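Local atomic coordinates of cytolethal distending toxin protein C (Haemophilus ducreyi, PDB entry 1SR4), a protein that is a lectin-like subunit of a tripartite bacterial genotoxin, assembling with subunits A and B and probably contributing carbohydrate binding. Residues 18-26 and 140-150; 89-97 and 107-116. One frame throughout, in Å; residues are numbered along the deposited sequence.

Contact 1 of 2, residues 18-26 and 140-150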
loop_
_atom_site.group_PDB
_atom_site.type_symbol
_atom_site.label_atom_id
_atom_site.label_comp_id
_atom_site.label_asym_id
_atom_site.label_seq_id
_atom_site.Cartn_x
_atom_site.Cartn_y
_atom_site.Cartn_z
ATOM N N PRO C 18 6.161 11.894 3.675
ATOM C CA PRO C 18 4.803 11.800 3.141
ATOM C C PRO C 18 3.829 12.696 3.908
ATOM O O PRO C 18 3.982 12.912 5.117
ATOM C CB PRO C 18 4.470 10.316 3.301
ATOM C CG PRO C 18 5.240 9.924 4.500
ATOM C CD PRO C 18 6.556 10.638 4.340
ATOM N N ARG C 19 2.833 13.208 3.194
ATOM C CA ARG C 19 1.812 14.073 3.763
ATOM C C ARG C 19 0.600 13.209 4.136
ATOM O O ARG C 19 0.213 12.337 3.368
ATOM C CB ARG C 19 1.387 15.111 2.726
ATOM C CG ARG C 19 0.507 16.215 3.270
ATOM C CD ARG C 19 1.347 17.205 4.061
ATOM N NE ARG C 19 2.303 17.894 3.196
ATOM C CZ ARG C 19 2.005 18.948 2.444
ATOM N NH1 ARG C 19 0.768 19.448 2.442
ATOM N NH2 ARG C 19 2.948 19.514 1.698
ATOM N N ILE C 20 0.003 13.447 5.303
ATOM C CA ILE C 20 -1.163 12.673 5.726
ATOM C C ILE C 20 -2.128 13.536 6.531
ATOM O O ILE C 20 -1.821 14.689 6.882
ATOM C CB ILE C 20 -0.768 11.534 6.708
ATOM C CG1 ILE C 20 -0.281 12.175 8.017
ATOM C CG2 ILE C 20 0.333 10.640 6.108
ATOM C CD1 ILE C 20 -0.102 11.216 9.194
ATOM N N SER C 21 -3.304 12.975 6.799
ATOM C CA SER C 21 -4.245 13.591 7.712
ATOM C C SER C 21 -4.418 12.417 8.686
ATOM O O SER C 21 -4.430 11.259 8.267
ATOM C CB SER C 21 -5.576 13.973 7.065
ATOM O OG SER C 21 -5.538 15.321 6.600
ATOM N N LEU C 22 -4.495 12.718 9.974
ATOM C CA LEU C 22 -4.642 11.702 11.006
ATOM C C LEU C 22 -6.066 11.793 11.522
ATOM O O LEU C 22 -6.452 12.818 12.075
ATOM C CB LEU C 22 -3.644 11.994 12.131
ATOM C CG LEU C 22 -3.523 11.026 13.311
ATOM C CD1 LEU C 22 -3.171 9.622 12.826
ATOM C CD2 LEU C 22 -2.427 11.549 14.248
ATOM N N ARG C 23 -6.839 10.721 11.348
ATOM C CA ARG C 23 -8.232 10.712 11.765
ATOM C C ARG C 23 -8.598 9.596 12.744
ATOM O O ARG C 23 -8.159 8.463 12.604
ATOM C CB ARG C 23 -9.162 10.559 10.545
ATOM C CG ARG C 23 -9.126 11.682 9.519
ATOM C CD ARG C 23 -10.035 11.339 8.350
ATOM N NE ARG C 23 -9.995 12.323 7.274
ATOM C CZ ARG C 23 -10.921 13.261 7.069
ATOM N NH1 ARG C 23 -11.978 13.352 7.873
ATOM N NH2 ARG C 23 -10.793 14.110 6.049
ATOM N N SER C 24 -9.424 9.927 13.721
ATOM C CA SER C 24 -9.912 8.923 14.661
ATOM C C SER C 24 -10.904 8.100 13.847
ATOM O O SER C 24 -11.721 8.672 13.124
ATOM C CB SER C 24 -10.677 9.592 15.805
ATOM O OG SER C 24 -11.537 8.655 16.439
ATOM N N LEU C 25 -10.860 6.780 13.950
ATOM C CA LEU C 25 -11.816 5.991 13.187
ATOM C C LEU C 25 -13.189 6.026 13.832
ATOM O O LEU C 25 -14.179 5.611 13.230
ATOM C CB LEU C 25 -11.349 4.547 13.035
ATOM C CG LEU C 25 -10.088 4.411 12.181
ATOM C CD1 LEU C 25 -9.947 2.947 11.762
ATOM C CD2 LEU C 25 -10.188 5.312 10.939
ATOM N N LEU C 26 -13.256 6.546 15.052
ATOM C CA LEU C 26 -14.538 6.643 15.724
ATOM C C LEU C 26 -15.231 7.952 15.337
ATOM O O LEU C 26 -16.394 7.945 14.974
ATOM C CB LEU C 26 -14.352 6.566 17.247
ATOM C CG LEU C 26 -15.636 6.538 18.091
ATOM C CD1 LEU C 26 -15.344 5.900 19.469
ATOM C CD2 LEU C 26 -16.168 7.973 18.266
ATOM N N LEU C 140 -12.990 1.110 18.170
ATOM C CA LEU C 140 -12.605 2.235 17.314
ATOM C C LEU C 140 -12.062 3.440 18.080
ATOM O O LEU C 140 -11.331 4.253 17.525
ATOM C CB LEU C 140 -13.802 2.677 16.455
ATOM C CG LEU C 140 -14.334 1.625 15.471
ATOM C CD1 LEU C 140 -15.713 2.039 14.931
ATOM C CD2 LEU C 140 -13.339 1.482 14.311
ATOM N N ALA C 141 -12.410 3.564 19.352
ATOM C CA ALA C 141 -11.927 4.698 20.144
ATOM C C ALA C 141 -10.397 4.733 20.218
ATOM O O ALA C 141 -9.801 5.793 20.391
ATOM C CB ALA C 141 -12.539 4.648 21.571
ATOM N N TYR C 142 -9.771 3.566 20.057
ATOM C CA TYR C 142 -8.315 3.425 20.109
ATOM C C TYR C 142 -7.672 3.416 18.740
ATOM O O TYR C 142 -6.453 3.384 18.642
ATOM C CB TYR C 142 -7.941 2.087 20.755
ATOM C CG TYR C 142 -8.261 1.985 22.212
ATOM C CD1 TYR C 142 -7.262 2.126 23.166
ATOM C CD2 TYR C 142 -9.566 1.792 22.636
ATOM C CE1 TYR C 142 -7.553 2.081 24.526
ATOM C CE2 TYR C 142 -9.877 1.743 23.987
ATOM C CZ TYR C 142 -8.864 1.889 24.924
ATOM O OH TYR C 142 -9.164 1.841 26.259
ATOM N N GLN C 143 -8.498 3.423 17.697
ATOM C CA GLN C 143 -8.029 3.311 16.325
ATOM C C GLN C 143 -7.898 4.592 15.544
ATOM O O GLN C 143 -8.755 5.463 15.613
ATOM C CB GLN C 143 -8.954 2.369 15.567
ATOM C CG GLN C 143 -9.105 0.977 16.200
ATOM C CD GLN C 143 -9.999 0.103 15.354
ATOM O OE1 GLN C 143 -9.957 0.177 14.122
ATOM N NE2 GLN C 143 -10.801 -0.743 15.996
ATOM N N TRP C 144 -6.833 4.659 14.756
ATOM C CA TRP C 144 -6.518 5.819 13.946
ATOM C C TRP C 144 -6.251 5.479 12.485
ATOM O O TRP C 144 -5.661 4.443 12.171
ATOM C CB TRP C 144 -5.286 6.497 14.543
ATOM C CG TRP C 144 -5.585 6.962 15.930
ATOM C CD1 TRP C 144 -5.496 6.238 17.085
ATOM C CD2 TRP C 144 -6.193 8.203 16.278
ATOM N NE1 TRP C 144 -6.030 6.956 18.136
ATOM C CE2 TRP C 144 -6.467 8.165 17.666
ATOM C CE3 TRP C 144 -6.544 9.346 15.546
ATOM C CZ2 TRP C 144 -7.079 9.232 18.340
ATOM C CZ3 TRP C 144 -7.155 10.404 16.213
ATOM C CH2 TRP C 144 -7.416 10.338 17.596
ATOM N N GLY C 145 -6.679 6.361 11.593
ATOM C CA GLY C 145 -6.415 6.143 10.183
ATOM C C GLY C 145 -5.333 7.116 9.748
ATOM O O GLY C 145 -5.428 8.308 10.039
ATOM N N ILE C 146 -4.279 6.612 9.113
ATOM C CA ILE C 146 -3.202 7.465 8.597
ATOM C C ILE C 146 -3.637 7.534 7.138
ATOM O O ILE C 146 -3.362 6.630 6.356
ATOM C CB ILE C 146 -1.815 6.781 8.730
ATOM C CG1 ILE C 146 -1.362 6.753 10.199
ATOM C CG2 ILE C 146 -0.744 7.599 7.988
ATOM C CD1 ILE C 146 -2.333 6.110 11.129
ATOM N N LEU C 147 -4.324 8.613 6.793
ATOM C CA LEU C 147 -4.936 8.753 5.474
ATOM C C LEU C 147 -4.453 9.896 4.591
ATOM O O LEU C 147 -3.673 10.745 5.022
ATOM C CB LEU C 147 -6.459 8.886 5.683
ATOM C CG LEU C 147 -7.129 7.697 6.401
ATOM C CD1 LEU C 147 -8.486 8.083 6.977
ATOM C CD2 LEU C 147 -7.293 6.545 5.416
ATOM N N PRO C 148 -4.919 9.925 3.323
ATOM C CA PRO C 148 -4.505 11.005 2.422
ATOM C C PRO C 148 -4.876 12.338 3.099
ATOM O O PRO C 148 -5.843 12.415 3.862
ATOM C CB PRO C 148 -5.324 10.734 1.154
ATOM C CG PRO C 148 -5.469 9.207 1.158
ATOM C CD PRO C 148 -5.777 8.941 2.625
ATOM N N PRO C 149 -4.106 13.401 2.832
ATOM C CA PRO C 149 -4.382 14.704 3.441
ATOM C C PRO C 149 -5.656 15.361 2.935
ATOM O O PRO C 149 -5.897 15.430 1.720
ATOM C CB PRO C 149 -3.127 15.497 3.117
ATOM C CG PRO C 149 -2.694 14.911 1.771
ATOM C CD PRO C 149 -2.865 13.438 2.029
ATOM N N PHE C 150 -6.483 15.834 3.871
ATOM C CA PHE C 150 -7.741 16.479 3.521
ATOM C C PHE C 150 -7.533 17.729 2.662
ATOM O O PHE C 150 -6.613 18.526 2.890
ATOM C CB PHE C 150 -8.506 16.901 4.788
ATOM C CG PHE C 150 -9.646 17.848 4.510
ATOM C CD1 PHE C 150 -10.874 17.365 4.052
ATOM C CD2 PHE C 150 -9.457 19.237 4.613
ATOM C CE1 PHE C 150 -11.906 18.244 3.685
ATOM C CE2 PHE C 150 -10.473 20.135 4.252
ATOM C CZ PHE C 150 -11.706 19.641 3.783
HETATM O O HOH W 1 -9.863 6.961 17.641
#
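Arg-19 and Pro-149 meet first: the arginine CG lies 3.7 Å from Pro-149 CB, the two side chains at roughly a right angle, while the bent arginine chain carries NH1 off to His-45. Ile-20 sets its CG2 beside that of Ile-146, the two side chains pointing the same way. At Ser-21 the backbone pairs with Leu-147, and OG, turned off the staggered position (chi1 -92°), accepts a nearly straight bond from Phe-150 N at 2.9 Å; it also bonds to Thr-44 O. Leu-22 CD1 meets Ile-146 CD1. Arg-23 exchanges two in-plane backbone bonds with Gly-145. Ser-24 puts CB over the six-membered ring of Trp-144, 4.0 Å from its centroid, a CH-pi contact, and its OG closes an ST turn on Leu-26 N. Leu-25 N reaches Gln-143 O from above the carbonyl plane; its CB meets Leu-140 CD2, and its CD2 lies 3.7 Å from Gly-145 N, where no side chain intervenes. This antiparallel pairing (158°) of first and last strands is consistent with beta-trefoil barrel closure. Gln-66 of subunit A bonds Arg-23, and Gln-247 of subunit B bonds Arg-19 O. Strand 46-50 flanks 19-24, and Trp-144 shares a backbone bond with Phe-105 of strand 105-109.

Contact 2 of 2, residues 89-97 and 107-116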
loop_
_atom_site.group_PDB
_atom_site.type_symbol
_atom_site.label_atom_id
_atom_site.label_comp_id
_atom_site.label_asym_id
_atom_site.label_seq_id
_atom_site.Cartn_x
_atom_site.Cartn_y
_atom_site.Cartn_z
ATOM N N ASP C 89 11.297 18.703 21.513
ATOM C CA ASP C 89 10.815 18.211 22.813
ATOM C C ASP C 89 10.267 16.804 22.565
ATOM O O ASP C 89 9.054 16.571 22.568
ATOM C CB ASP C 89 9.709 19.125 23.359
ATOM C CG ASP C 89 9.169 18.655 24.699
ATOM O OD1 ASP C 89 9.664 17.634 25.208
ATOM O OD2 ASP C 89 8.239 19.300 25.240
ATOM N N THR C 90 11.183 15.872 22.347
ATOM C CA THR C 90 10.825 14.502 22.028
ATOM C C THR C 90 9.922 13.785 23.031
ATOM O O THR C 90 9.098 12.959 22.624
ATOM C CB THR C 90 12.100 13.661 21.750
ATOM O OG1 THR C 90 12.937 13.629 22.912
ATOM C CG2 THR C 90 12.883 14.270 20.606
ATOM N N ASP C 91 10.054 14.098 24.325
ATOM C CA ASP C 91 9.209 13.462 25.341
ATOM C C ASP C 91 7.724 13.718 25.066
ATOM O O ASP C 91 6.870 12.908 25.425
ATOM C CB ASP C 91 9.536 13.986 26.740
ATOM C CG ASP C 91 10.790 13.361 27.335
ATOM O OD1 ASP C 91 11.486 12.576 26.648
ATOM O OD2 ASP C 91 11.074 13.669 28.514
ATOM N N HIS C 92 7.407 14.850 24.447
ATOM C CA HIS C 92 6.009 15.165 24.155
ATOM C C HIS C 92 5.626 15.029 22.696
ATOM O O HIS C 92 4.450 15.102 22.369
ATOM C CB HIS C 92 5.680 16.590 24.589
ATOM C CG HIS C 92 5.764 16.803 26.069
ATOM N ND1 HIS C 92 4.808 16.330 26.944
ATOM C CD2 HIS C 92 6.713 17.395 26.830
ATOM C CE1 HIS C 92 5.170 16.618 28.182
ATOM N NE2 HIS C 92 6.323 17.262 28.141
ATOM N N THR C 93 6.597 14.825 21.817
ATOM C CA THR C 93 6.279 14.771 20.394
ATOM C C THR C 93 6.506 13.450 19.696
ATOM O O THR C 93 6.037 13.272 18.568
ATOM C CB THR C 93 7.067 15.839 19.623
ATOM O OG1 THR C 93 8.467 15.585 19.755
ATOM C CG2 THR C 93 6.766 17.227 20.197
ATOM N N VAL C 94 7.214 12.528 20.343
ATOM C CA VAL C 94 7.470 11.242 19.712
ATOM C C VAL C 94 6.374 10.246 20.068
ATOM O O VAL C 94 6.108 9.972 21.246
ATOM C CB VAL C 94 8.839 10.678 20.106
ATOM C CG1 VAL C 94 9.036 9.275 19.495
ATOM C CG2 VAL C 94 9.948 11.627 19.604
ATOM N N PHE C 95 5.723 9.729 19.034
ATOM C CA PHE C 95 4.652 8.766 19.230
ATOM C C PHE C 95 5.031 7.432 18.615
ATOM O O PHE C 95 6.067 7.317 17.965
ATOM C CB PHE C 95 3.331 9.332 18.703
ATOM C CG PHE C 95 2.802 10.439 19.566
ATOM C CD1 PHE C 95 2.041 10.154 20.708
ATOM C CD2 PHE C 95 3.170 11.759 19.325
ATOM C CE1 PHE C 95 1.666 11.161 21.597
ATOM C CE2 PHE C 95 2.800 12.780 20.212
ATOM C CZ PHE C 95 2.044 12.474 21.356
ATOM N N ASN C 96 4.174 6.440 18.799
ATOM C CA ASN C 96 4.495 5.075 18.411
ATOM C C ASN C 96 3.366 4.367 17.650
ATOM O O ASN C 96 2.326 4.076 18.229
ATOM C CB ASN C 96 4.831 4.372 19.736
ATOM C CG ASN C 96 5.254 2.934 19.586
ATOM O OD1 ASN C 96 5.542 2.455 18.492
ATOM N ND2 ASN C 96 5.310 2.232 20.713
ATOM N N LEU C 97 3.590 4.075 16.368
ATOM C CA LEU C 97 2.581 3.412 15.536
ATOM C C LEU C 97 2.577 1.900 15.742
ATOM O O LEU C 97 3.584 1.235 15.551
ATOM C CB LEU C 97 2.817 3.708 14.042
ATOM C CG LEU C 97 2.940 5.179 13.596
ATOM C CD1 LEU C 97 3.018 5.273 12.061
ATOM C CD2 LEU C 97 1.733 5.975 14.105
ATOM N N ILE C 107 -2.016 4.243 18.558
ATOM C CA ILE C 107 -0.887 5.157 18.666
ATOM C C ILE C 107 -0.547 5.384 20.129
ATOM O O ILE C 107 -1.408 5.802 20.909
ATOM C CB ILE C 107 -1.176 6.535 18.029
ATOM C CG1 ILE C 107 -1.547 6.367 16.550
ATOM C CG2 ILE C 107 0.070 7.429 18.160
ATOM C CD1 ILE C 107 -1.902 7.680 15.843
ATOM N N LYS C 108 0.695 5.095 20.506
ATOM C CA LYS C 108 1.110 5.317 21.884
ATOM C C LYS C 108 2.140 6.430 21.930
ATOM O O LYS C 108 2.735 6.774 20.899
ATOM C CB LYS C 108 1.722 4.035 22.478
ATOM C CG LYS C 108 0.776 2.848 22.452
ATOM C CD LYS C 108 1.062 1.864 23.570
ATOM C CE LYS C 108 2.047 0.799 23.158
ATOM N NZ LYS C 108 2.224 -0.202 24.261
ATOM N N ASP C 109 2.329 7.022 23.112
ATOM C CA ASP C 109 3.364 8.035 23.261
ATOM C C ASP C 109 4.615 7.205 23.586
ATOM O O ASP C 109 4.525 6.131 24.203
ATOM C CB ASP C 109 3.030 9.036 24.384
ATOM C CG ASP C 109 3.026 8.404 25.766
ATOM O OD1 ASP C 109 2.239 7.456 25.997
ATOM O OD2 ASP C 109 3.817 8.863 26.622
ATOM N N ALA C 110 5.773 7.670 23.137
ATOM C CA ALA C 110 7.009 6.942 23.358
ATOM C C ALA C 110 7.471 6.954 24.800
ATOM O O ALA C 110 8.034 5.975 25.275
ATOM C CB ALA C 110 8.116 7.502 22.458
ATOM N N LEU C 111 7.233 8.056 25.495
ATOM C CA LEU C 111 7.685 8.183 26.875
ATOM C C LEU C 111 6.976 7.297 27.902
ATOM O O LEU C 111 7.636 6.595 28.668
ATOM C CB LEU C 111 7.579 9.637 27.343
ATOM C CG LEU C 111 8.076 9.861 28.781
ATOM C CD1 LEU C 111 9.604 9.781 28.804
ATOM C CD2 LEU C 111 7.634 11.206 29.288
ATOM N N LEU C 112 5.643 7.317 27.902
ATOM C CA LEU C 112 4.866 6.569 28.889
ATOM C C LEU C 112 4.264 5.255 28.431
ATOM O O LEU C 112 3.872 4.424 29.266
ATOM C CB LEU C 112 3.730 7.455 29.414
ATOM C CG LEU C 112 4.129 8.795 30.041
ATOM C CD1 LEU C 112 2.885 9.658 30.245
ATOM C CD2 LEU C 112 4.838 8.556 31.360
ATOM N N GLY C 113 4.167 5.065 27.117
ATOM C CA GLY C 113 3.572 3.844 26.620
ATOM C C GLY C 113 2.058 3.865 26.780
ATOM O O GLY C 113 1.427 2.812 26.825
ATOM N N PHE C 114 1.475 5.059 26.887
ATOM C CA PHE C 114 0.020 5.212 27.006
ATOM C C PHE C 114 -0.547 5.247 25.578
ATOM O O PHE C 114 0.197 5.486 24.628
ATOM C CB PHE C 114 -0.350 6.530 27.692
ATOM C CG PHE C 114 -0.164 6.539 29.192
ATOM C CD1 PHE C 114 0.492 5.511 29.850
ATOM C CD2 PHE C 114 -0.627 7.617 29.940
ATOM C CE1 PHE C 114 0.693 5.558 31.228
ATOM C CE2 PHE C 114 -0.431 7.675 31.319
ATOM C CZ PHE C 114 0.231 6.640 31.960
ATOM N N CYS C 115 -1.858 5.045 25.438
ATOM C CA CYS C 115 -2.519 5.045 24.126
ATOM C C CYS C 115 -3.333 6.316 23.881
ATOM O O CYS C 115 -3.972 6.838 24.787
ATOM C CB CYS C 115 -3.490 3.859 24.013
ATOM S SG CYS C 115 -2.802 2.174 23.929
ATOM N N ILE C 116 -3.330 6.807 22.646
ATOM C CA ILE C 116 -4.118 7.982 22.303
ATOM C C ILE C 116 -5.503 7.466 21.942
ATOM O O ILE C 116 -5.640 6.579 21.101
ATOM C CB ILE C 116 -3.544 8.718 21.065
ATOM C CG1 ILE C 116 -2.148 9.254 21.384
ATOM C CG2 ILE C 116 -4.499 9.842 20.630
ATOM C CD1 ILE C 116 -1.536 10.083 20.247
HETATM O O HOH W 2 6.578 10.406 24.027
HETATM O O HOH W 3 4.520 11.943 26.560
HETATM O O HOH W 4 5.385 3.497 23.432
#
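This is an antiparallel beta-hairpin contact, strand 95-97 against 107-109, extended at one end by the short helix 90-93 and the turn after Asp-109; it lies within the beta-trefoil domain of the family. The pairing rests on Asn-96 and Lys-108, whose backbones exchange two bonds, Lys-108 N reaching Asn-96 O at 3.0 Å. Beyond them Ala-110 N donates to Val-94 O, and Val-94 CG1 touches Ala-110 CB at 3.6 Å. The Phe-95 ring presents its edge to Lys-108 O, and its CD1 meets Ile-116 CD1 at 3.6 Å, the two side chains crossing at about a right angle. Leu-97 CD2 lies alongside Ile-107 CG1. At the turn, Asp-109 OD2 takes Leu-112 N at 2.7 Å from above the carboxylate plane, an Asx motif, while OD1 receives Phe-114 N nearly end-on. Water 2 spans Asp-91 O, Val-94 O and Leu-111 N; water 3 joins Asp-91 O to Asp-109 OD2. Lys-108 NZ forms a salt bridge with Asp-61. The chemistry implies two modes of cohesion: the apolar side chains of Ile-107 and Ile-116 pack around Phe-95, whereas a carboxylate and ordered waters satisfy backbone polar groups where the strand pairing gives way to the turn.

Overall arrangement
Contact 1 joins the first and last strands of the chain, and contact 2 is nested inside the loop it closes. Their centres are 16 Å apart, on opposite sides of the chain's centre, yet both belong to the same six-stranded antiparallel sheet, in which strands 105-109 and 144-147 are outermost. These two ends approach each other: Ile-107 CD1 lies 3.8 Å from both Leu-22 CD1 and Trp-144 CG, and Trp-144 NE1 probably donates to Ile-116 O at 3.0 Å. Such closure is consistent with the barrel of a beta-trefoil. Contact 1 is buried and lined by toxin subunits A and B, whereas contact 2 meets subunit B where Leu-97 packs on its Ile-25.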